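Local structure of ABC transporter sugar binding protein (Xanthomonas axonopodis pv. citri, 3UOR) at residues A[284-289]-A[355-360]; A[144-149]-A[362-367]; A[161-166]-A[288-293]. The protein probably binds maltose or a related sugar in the periplasm as the solute-binding component of an ABC transporter. All blocks are in the same frame, centred on the assembly; numbering follows the deposited sequence.

How the interactions relate
All three contacts lie in one part of the fold, around strands 134-150 and 284-287, antiparallel neighbours in a mixed sheet. Interactions 1 and 2 have centres about 7 Å apart and set helix 359-364, with the residues before and after it, on these two strands. The centre of interaction 3 lies about 13 Å from that of interaction 1 and about 11 Å from that of interaction 2; it shares Pro288 and Leu289, just past strand 284-287, with interaction 1. Along the chain the segments run 144-149, 161-166, 284-293, 355-360 and 362-367, and the span closed by interaction 2 encloses the other two contacts. Interaction 3 ties the loop leaving strand 284-287 to the start of helix 166-180.

Interaction 1: A[284-289]-A[355-360]; sequences WGTAPL and DALAHA
Leu357 lays its two methyl groups against the start of strand 284-287, CD1 reaching Trp284 CH2 at 3.8 Å while CD2 sits over one face of the indole, offset toward its rim. Leu357 CD2 also comes down on the backbone of Gly285, 3.6 Å from its CA. The indole and the leucine branch cross at about a right angle. Away from the leucine, Trp284 NE1 bonds to Gln276 and the ring meets Phe255 edge-to-face. In this periplasmic-binding protein the first turn of helix 359-364 and the residues before it pack against strand 284-287 of the mixed sheet, next to strand 134-150. Here Thr286 makes the polar link: chi1 of 59° swings OG1 across to Leu357 O, to which Thr286 OG1 donates at 2.8 Å from above the carbonyl plane. The same OG1 accepts from a water that in turn accepts from Ala360 N and also lies close to Ala356 O, so the hydroxyl is gripped by two partners. Ala360 presses into the angle between Thr286 and Pro288, its CB 3.4 Å from Thr286 OG1 and 3.8 Å from Pro288 CD. Ahead of the helix, Asp355 OD1 accepts from Leu357 N in an Asx turn.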
loop_
_atom_site.group_PDB
_atom_site.type_symbol
_atom_site.label_atom_id
_atom_site.label_comp_id
_atom_site.label_asym_id
_atom_site.label_seq_id
_atom_site.Cartn_x
_atom_site.Cartn_y
_atom_site.Cartn_z
ATOM N N TRP A 284 -6.507 1.732 22.422
ATOM C CA TRP A 284 -5.887 1.131 21.254
ATOM C C TRP A 284 -5.195 2.210 20.444
ATOM O O TRP A 284 -5.525 3.387 20.551
ATOM C CB TRP A 284 -6.922 0.407 20.392
ATOM C CG TRP A 284 -7.945 1.332 19.815
ATOM C CD1 TRP A 284 -9.035 1.855 20.460
ATOM C CD2 TRP A 284 -7.981 1.857 18.479
ATOM N NE1 TRP A 284 -9.742 2.659 19.606
ATOM C CE2 TRP A 284 -9.116 2.684 18.387
ATOM C CE3 TRP A 284 -7.150 1.729 17.362
ATOM C CZ2 TRP A 284 -9.447 3.363 17.227
ATOM C CZ3 TRP A 284 -7.481 2.404 16.205
ATOM C CH2 TRP A 284 -8.621 3.211 16.145
ATOM N N GLY A 285 -4.233 1.800 19.630
ATOM C CA GLY A 285 -3.511 2.736 18.809
ATOM C C GLY A 285 -2.881 2.075 17.620
ATOM O O GLY A 285 -3.165 0.915 17.330
ATOM N N THR A 286 -2.016 2.819 16.941
ATOM C CA THR A 286 -1.305 2.313 15.791
ATOM C C THR A 286 0.193 2.490 16.038
ATOM O O THR A 286 0.591 3.431 16.712
ATOM C CB THR A 286 -1.709 3.104 14.547
ATOM O OG1 THR A 286 -1.410 4.479 14.761
ATOM C CG2 THR A 286 -3.198 2.978 14.286
ATOM N N ALA A 287 1.018 1.589 15.508
ATOM C CA ALA A 287 2.464 1.670 15.699
ATOM C C ALA A 287 3.132 1.237 14.415
ATOM O O ALA A 287 2.660 0.338 13.740
ATOM C CB ALA A 287 2.941 0.765 16.874
ATOM N N PRO A 288 4.254 1.862 14.076
ATOM C CA PRO A 288 4.846 1.493 12.789
ATOM C C PRO A 288 5.418 0.081 12.850
ATOM O O PRO A 288 5.595 -0.456 13.932
ATOM C CB PRO A 288 5.930 2.560 12.574
ATOM C CG PRO A 288 6.212 3.129 13.918
ATOM C CD PRO A 288 5.009 2.899 14.793
ATOM N N LEU A 289 5.694 -0.510 11.700
ATOM C CA LEU A 289 6.075 -1.919 11.608
ATOM C C LEU A 289 7.488 -2.161 12.142
ATOM O O LEU A 289 8.434 -1.521 11.688
ATOM C CB LEU A 289 5.991 -2.330 10.127
ATOM C CG LEU A 289 5.554 -3.726 9.704
ATOM C CD1 LEU A 289 4.250 -4.139 10.387
ATOM C CD2 LEU A 289 5.441 -3.813 8.189
ATOM N N ASP A 355 -3.065 14.209 15.212
ATOM C CA ASP A 355 -3.901 13.014 15.172
ATOM C C ASP A 355 -3.043 11.875 15.689
ATOM O O ASP A 355 -2.142 11.403 15.001
ATOM C CB ASP A 355 -4.372 12.750 13.733
ATOM C CG ASP A 355 -5.342 11.572 13.625
ATOM O OD1 ASP A 355 -5.338 10.694 14.516
ATOM O OD2 ASP A 355 -6.106 11.521 12.635
ATOM N N ALA A 356 -3.322 11.444 16.910
ATOM C CA ALA A 356 -2.508 10.443 17.582
ATOM C C ALA A 356 -2.505 9.104 16.861
ATOM O O ALA A 356 -1.551 8.337 16.968
ATOM C CB ALA A 356 -2.980 10.265 19.031
ATOM N N LEU A 357 -3.569 8.819 16.127
ATOM C CA LEU A 357 -3.661 7.549 15.411
ATOM C C LEU A 357 -3.031 7.629 14.020
ATOM O O LEU A 357 -2.703 6.603 13.419
ATOM C CB LEU A 357 -5.118 7.105 15.318
ATOM C CG LEU A 357 -5.739 6.797 16.670
ATOM C CD1 LEU A 357 -7.244 6.688 16.545
ATOM C CD2 LEU A 357 -5.143 5.510 17.208
ATOM N N ALA A 358 -2.866 8.849 13.507
ATOM C CA ALA A 358 -2.253 9.014 12.196
ATOM C C ALA A 358 -0.736 8.969 12.317
ATOM O O ALA A 358 -0.038 8.631 11.369
ATOM C CB ALA A 358 -2.714 10.328 11.527
ATOM N N HIS A 359 -0.223 9.283 13.501
ATOM C CA HIS A 359 1.220 9.509 13.660
ATOM C C HIS A 359 2.053 8.326 13.143
ATOM O O HIS A 359 3.077 8.513 12.489
ATOM C CB HIS A 359 1.555 9.806 15.132
ATOM C CG HIS A 359 3.017 9.950 15.400
ATOM N ND1 HIS A 359 3.649 11.175 15.431
ATOM C CD2 HIS A 359 3.973 9.022 15.643
ATOM C CE1 HIS A 359 4.935 10.995 15.683
ATOM N NE2 HIS A 359 5.158 9.699 15.815
ATOM N N ALA A 360 1.615 7.109 13.449
ATOM C CA ALA A 360 2.406 5.931 13.114
ATOM C C ALA A 360 2.545 5.768 11.605
ATOM O O ALA A 360 3.624 5.449 11.104
ATOM C CB ALA A 360 1.801 4.678 13.753
HETATM O O HOH W 1 -1.353 5.409 18.496
HETATM O O HOH W 2 0.148 6.374 15.835
#

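Interaction 2: A[144-149]-A[362-367]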
loop_
_atom_site.group_PDB
_atom_site.type_symbol
_atom_site.label_atom_id
_atom_site.label_comp_id
_atom_site.label_asym_id
_atom_site.label_seq_id
_atom_site.Cartn_x
_atom_site.Cartn_y
_atom_site.Cartn_z
ATOM N N THR A 144 -0.334 1.970 3.322
ATOM C CA THR A 144 0.722 1.129 3.867
ATOM C C THR A 144 0.169 0.398 5.096
ATOM O O THR A 144 -0.851 0.810 5.643
ATOM C CB THR A 144 1.983 1.943 4.212
ATOM O OG1 THR A 144 3.065 1.050 4.527
ATOM C CG2 THR A 144 1.723 2.818 5.410
ATOM N N ARG A 145 0.826 -0.684 5.514
ATOM C CA ARG A 145 0.283 -1.567 6.548
ATOM C C ARG A 145 1.165 -1.565 7.781
ATOM O O ARG A 145 2.378 -1.658 7.675
ATOM C CB ARG A 145 0.188 -3.008 6.000
ATOM C CG ARG A 145 -0.576 -3.103 4.664
ATOM C CD ARG A 145 -1.961 -2.485 4.804
ATOM N NE ARG A 145 -2.646 -2.369 3.515
ATOM C CZ ARG A 145 -3.239 -3.385 2.889
ATOM N NH1 ARG A 145 -3.236 -4.603 3.435
ATOM N NH2 ARG A 145 -3.836 -3.185 1.715
ATOM N N LEU A 146 0.562 -1.453 8.955
ATOM C CA LEU A 146 1.348 -1.397 10.184
ATOM C C LEU A 146 0.484 -1.975 11.304
ATOM O O LEU A 146 -0.594 -2.513 11.032
ATOM C CB LEU A 146 1.815 0.054 10.462
ATOM C CG LEU A 146 0.790 1.191 10.443
ATOM C CD1 LEU A 146 -0.356 0.906 11.406
ATOM C CD2 LEU A 146 1.424 2.590 10.742
ATOM N N LEU A 147 0.923 -1.874 12.557
ATOM C CA LEU A 147 0.207 -2.546 13.649
ATOM C C LEU A 147 -0.840 -1.702 14.355
ATOM O O LEU A 147 -0.516 -0.688 14.939
ATOM C CB LEU A 147 1.195 -3.054 14.708
ATOM C CG LEU A 147 2.338 -3.935 14.207
ATOM C CD1 LEU A 147 3.366 -4.103 15.312
ATOM C CD2 LEU A 147 1.824 -5.298 13.744
ATOM N N PHE A 148 -2.091 -2.137 14.313
ATOM C CA PHE A 148 -3.108 -1.656 15.238
ATOM C C PHE A 148 -2.947 -2.516 16.472
ATOM O O PHE A 148 -2.746 -3.717 16.347
ATOM C CB PHE A 148 -4.515 -1.859 14.647
ATOM C CG PHE A 148 -4.834 -0.920 13.530
ATOM C CD1 PHE A 148 -5.685 0.163 13.734
ATOM C CD2 PHE A 148 -4.263 -1.085 12.290
ATOM C CE1 PHE A 148 -5.971 1.049 12.704
ATOM C CE2 PHE A 148 -4.540 -0.186 11.257
ATOM C CZ PHE A 148 -5.397 0.874 11.466
ATOM N N TYR A 149 -3.035 -1.921 17.661
ATOM C CA TYR A 149 -2.792 -2.672 18.885
ATOM C C TYR A 149 -3.678 -2.263 20.043
ATOM O O TYR A 149 -4.092 -1.106 20.136
ATOM C CB TYR A 149 -1.328 -2.580 19.316
ATOM C CG TYR A 149 -0.889 -1.221 19.799
ATOM C CD1 TYR A 149 -0.612 -0.188 18.895
ATOM C CD2 TYR A 149 -0.744 -0.964 21.158
ATOM C CE1 TYR A 149 -0.198 1.074 19.339
ATOM C CE2 TYR A 149 -0.330 0.286 21.615
ATOM C CZ TYR A 149 -0.057 1.300 20.705
ATOM O OH TYR A 149 0.366 2.517 21.167
ATOM N N GLY A 362 2.347 8.283 9.423
ATOM C CA GLY A 362 3.172 9.371 8.935
ATOM C C GLY A 362 4.630 9.040 9.152
ATOM O O GLY A 362 5.466 9.306 8.306
ATOM N N ASP A 363 4.945 8.435 10.284
ATOM C CA ASP A 363 6.326 8.007 10.515
ATOM C C ASP A 363 6.774 6.895 9.536
ATOM O O ASP A 363 7.906 6.923 9.009
ATOM C CB ASP A 363 6.487 7.522 11.961
ATOM C CG ASP A 363 7.918 7.153 12.295
ATOM O OD1 ASP A 363 8.766 8.052 12.404
ATOM O OD2 ASP A 363 8.197 5.961 12.444
ATOM N N GLN A 364 5.909 5.910 9.301
ATOM C CA GLN A 364 6.304 4.753 8.458
ATOM C C GLN A 364 6.518 5.164 7.001
ATOM O O GLN A 364 7.359 4.591 6.294
ATOM C CB GLN A 364 5.264 3.626 8.521
ATOM C CG GLN A 364 5.686 2.358 7.737
ATOM C CD GLN A 364 4.879 1.136 8.145
ATOM O OE1 GLN A 364 4.910 0.729 9.296
ATOM N NE2 GLN A 364 4.162 0.542 7.193
ATOM N N LEU A 365 5.753 6.163 6.562
ATOM C CA LEU A 365 5.852 6.674 5.202
ATOM C C LEU A 365 7.268 7.118 4.865
ATOM O O LEU A 365 7.644 7.146 3.690
ATOM C CB LEU A 365 4.857 7.814 4.944
ATOM C CG LEU A 365 3.409 7.317 4.945
ATOM C CD1 LEU A 365 2.461 8.417 4.506
ATOM C CD2 LEU A 365 3.291 6.150 4.020
ATOM N N GLU A 366 8.068 7.435 5.881
ATOM C CA GLU A 366 9.447 7.863 5.601
ATOM C C GLU A 366 10.278 6.686 5.126
ATOM O O GLU A 366 11.365 6.883 4.598
ATOM C CB GLU A 366 10.116 8.461 6.845
ATOM C CG GLU A 366 9.570 9.809 7.283
ATOM C CD GLU A 366 9.936 10.945 6.329
ATOM O OE1 GLU A 366 10.734 10.716 5.387
ATOM O OE2 GLU A 366 9.416 12.073 6.527
ATOM N N ARG A 367 9.773 5.465 5.329
ATOM C CA ARG A 367 10.571 4.273 5.085
ATOM C C ARG A 367 9.980 3.316 4.029
ATOM O O ARG A 367 10.634 2.337 3.640
ATOM C CB ARG A 367 10.809 3.524 6.415
ATOM C CG ARG A 367 11.638 4.330 7.451
ATOM C CD ARG A 367 11.833 3.524 8.754
ATOM N NE ARG A 367 10.559 3.270 9.439
ATOM C CZ ARG A 367 9.990 4.130 10.282
ATOM N NH1 ARG A 367 10.589 5.297 10.540
ATOM N NH2 ARG A 367 8.832 3.835 10.870
#
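Gln364 sends its amide from helix 359-364 to Thr144 and Arg145, just ahead of strand residues 146-149, where NE2 is shared between the side chain of Thr144 and the backbone of Arg145. This is a helix-on-sheet contact in the periplasmic-binding protein fold: residues of helix 359-364 and just beyond pack on strand 134-150 of the mixed sheet. The glutamine reaches so far because CG stands opposite the backbone N (chi1 -176°) and the chain stays extended through chi2, carrying the amide clear of the helix. At its end both bonds of NE2 lie close to the amide plane. The one from Gln364 NE2 to Arg145 O, 2.9 Å, is nearly straight (171°), although it meets the carbonyl from above its plane; the other, to Thr144 OG1, is of the same length but more bent. With both acceptors near its plane, the amide is held against rotation, and its oxygen, OE1, accepts from Leu289 N. Gln364 OE1 also lies 3.4 Å from Leu146 CB, so the strand's own side chain flanks the oxygen.

Thr144 is set for this role by its first torsion (chi1 -170°), which turns OG1 toward the glutamine; the hydroxyl is bonded to Ile299 O as well. Its CG2 stands between the backbone N and the carbonyl carbon, and from there meets Leu365. That leucine points its CB past the strand, but its branched end turns back. The two side chains run at a slant to each other, and they touch where Thr144 CG2 lies 3.9 Å from Leu365 CD2.

Interaction 3: A[161-166]-A[288-293]; sequences QMPKTW and PLPGPN
Pro292 fits over one face of the Trp166 indole, CD standing 3.8 Å from the centroid of the five-membered ring in a CH-pi contact and CG lying over the ring system as well. The two side chains lie side by side and point the same way, so the pyrrolidine covers the indole broadly. Pro290 is the second bump. Its ring enters the bend of the other loop at Pro163 and Lys164: Pro290 CG comes to 3.4 Å from Pro163 O, and CB rests near Lys164 O. The indole edge then reaches around to Pro290 O, with which Trp166 NE1 makes a weak bond of 3.3 Å; the stronger partner of Trp166 NE1 is Gln203 OE1, and the same side chain's NE2 donates to Pro290 O. Between the two prolines Gly291 keeps the backbones close, its CA 5.0 Å from Thr165 CA.

At this point the loops form a single beta bridge. Gly291 N donates to Lys164 O at 3.1 Å, and Trp166 N donates to Gly291 O at 2.7 Å, while Thr165 CA adds a C-H...O contact to the same oxygen. Thr165 occupies the N-cap of helix 166-180, its OG1 bonding to Glu168 N, so the bridge joins the start of that helix to the loop that leaves strand 284-287. Beyond Trp166, Phe229 stacks on the indole and Phe200 meets it almost at a right angle. A water also spans the loops by donating to both Pro163 O and Pro288 O.

Prolines have no backbone N-H to give, so the firm backbone bonds run between Lys164, Trp166 and Gly291, while proline carbonyls add one weak bond and a water link, and the proline rings contribute shape.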
loop_
_atom_site.group_PDB
_atom_site.type_symbol
_atom_site.label_atom_id
_atom_site.label_comp_id
_atom_site.label_asym_id
_atom_site.label_seq_id
_atom_site.Cartn_x
_atom_site.Cartn_y
_atom_site.Cartn_z
ATOM N N GLN A 161 5.729 0.214 25.827
ATOM C CA GLN A 161 6.265 0.537 24.502
ATOM C C GLN A 161 5.929 -0.575 23.512
ATOM O O GLN A 161 6.009 -1.767 23.839
ATOM C CB GLN A 161 7.797 0.640 24.563
ATOM C CG GLN A 161 8.337 1.598 25.618
ATOM C CD GLN A 161 7.745 2.966 25.484
ATOM O OE1 GLN A 161 8.039 3.695 24.529
ATOM N NE2 GLN A 161 6.889 3.332 26.436
ATOM N N MET A 162 5.554 -0.201 22.298
ATOM C CA MET A 162 5.448 -1.188 21.239
ATOM C C MET A 162 6.868 -1.530 20.811
ATOM O O MET A 162 7.767 -0.706 20.945
ATOM C CB MET A 162 4.611 -0.669 20.063
ATOM C CG MET A 162 3.112 -0.738 20.300
ATOM S SD MET A 162 2.509 -2.435 20.311
ATOM C CE MET A 162 2.258 -2.630 18.535
ATOM N N PRO A 163 7.076 -2.768 20.331
ATOM C CA PRO A 163 8.366 -3.272 19.828
ATOM C C PRO A 163 8.790 -2.532 18.569
ATOM O O PRO A 163 7.904 -2.116 17.817
ATOM C CB PRO A 163 8.056 -4.730 19.458
ATOM C CG PRO A 163 6.551 -4.737 19.196
ATOM C CD PRO A 163 6.000 -3.768 20.218
ATOM N N LYS A 164 10.096 -2.372 18.339
ATOM C CA LYS A 164 10.563 -1.718 17.119
ATOM C C LYS A 164 11.452 -2.624 16.296
ATOM O O LYS A 164 11.644 -2.383 15.101
ATOM C CB LYS A 164 11.325 -0.421 17.426
ATOM C CG LYS A 164 10.500 0.633 18.149
ATOM C CD LYS A 164 11.294 1.934 18.306
ATOM C CE LYS A 164 10.427 3.014 18.936
ATOM N NZ LYS A 164 10.976 4.375 18.666
ATOM N N THR A 165 12.019 -3.647 16.935
ATOM C CA THR A 165 12.794 -4.632 16.209
ATOM C C THR A 165 12.020 -5.945 16.121
ATOM O O THR A 165 11.157 -6.236 16.948
ATOM C CB THR A 165 14.119 -4.918 16.894
ATOM O OG1 THR A 165 13.870 -5.730 18.046
ATOM C CG2 THR A 165 14.790 -3.608 17.332
ATOM N N TRP A 166 12.352 -6.747 15.120
ATOM C CA TRP A 166 11.833 -8.102 15.030
ATOM C C TRP A 166 11.965 -8.879 16.336
ATOM O O TRP A 166 10.977 -9.441 16.824
ATOM C CB TRP A 166 12.522 -8.848 13.899
ATOM C CG TRP A 166 11.973 -8.487 12.516
ATOM C CD1 TRP A 166 11.167 -7.425 12.195
ATOM C CD2 TRP A 166 12.226 -9.183 11.289
ATOM N NE1 TRP A 166 10.902 -7.424 10.845
ATOM C CE2 TRP A 166 11.534 -8.495 10.267
ATOM C CE3 TRP A 166 12.969 -10.331 10.957
ATOM C CZ2 TRP A 166 11.551 -8.925 8.928
ATOM C CZ3 TRP A 166 12.989 -10.756 9.630
ATOM C CH2 TRP A 166 12.283 -10.056 8.633
ATOM N N PRO A 288 4.254 1.862 14.076
ATOM C CA PRO A 288 4.846 1.493 12.789
ATOM C C PRO A 288 5.418 0.081 12.850
ATOM O O PRO A 288 5.595 -0.456 13.932
ATOM C CB PRO A 288 5.930 2.560 12.574
ATOM C CG PRO A 288 6.212 3.129 13.918
ATOM C CD PRO A 288 5.009 2.899 14.793
ATOM N N LEU A 289 5.694 -0.510 11.700
ATOM C CA LEU A 289 6.075 -1.919 11.608
ATOM C C LEU A 289 7.488 -2.161 12.142
ATOM O O LEU A 289 8.434 -1.521 11.688
ATOM C CB LEU A 289 5.991 -2.330 10.127
ATOM C CG LEU A 289 5.554 -3.726 9.704
ATOM C CD1 LEU A 289 4.250 -4.139 10.387
ATOM C CD2 LEU A 289 5.441 -3.813 8.189
ATOM N N PRO A 290 7.652 -3.078 13.111
ATOM C CA PRO A 290 9.039 -3.360 13.505
ATOM C C PRO A 290 9.848 -3.901 12.332
ATOM O O PRO A 290 9.291 -4.556 11.453
ATOM C CB PRO A 290 8.880 -4.444 14.571
ATOM C CG PRO A 290 7.494 -4.207 15.126
ATOM C CD PRO A 290 6.673 -3.770 13.974
ATOM N N GLY A 291 11.142 -3.611 12.304
ATOM C CA GLY A 291 12.029 -4.172 11.297
ATOM C C GLY A 291 13.148 -4.957 11.972
ATOM O O GLY A 291 13.222 -5.000 13.204
ATOM N N PRO A 292 14.028 -5.585 11.174
ATOM C CA PRO A 292 15.115 -6.412 11.719
ATOM C C PRO A 292 16.007 -5.696 12.749
ATOM O O PRO A 292 16.383 -6.299 13.768
ATOM C CB PRO A 292 15.926 -6.776 10.475
ATOM C CG PRO A 292 14.904 -6.770 9.355
ATOM C CD PRO A 292 13.893 -5.724 9.706
ATOM N N ASN A 293 16.331 -4.433 12.479
ATOM C CA ASN A 293 17.262 -3.660 13.298
ATOM C C ASN A 293 16.653 -2.419 13.915
ATOM O O ASN A 293 17.346 -1.639 14.551
ATOM C CB ASN A 293 18.450 -3.240 12.452
ATOM C CG ASN A 293 19.136 -4.419 11.837
ATOM O OD1 ASN A 293 19.523 -5.350 12.539
ATOM N ND2 ASN A 293 19.257 -4.413 10.520
HETATM O O HOH W 3 6.256 -0.146 16.651
#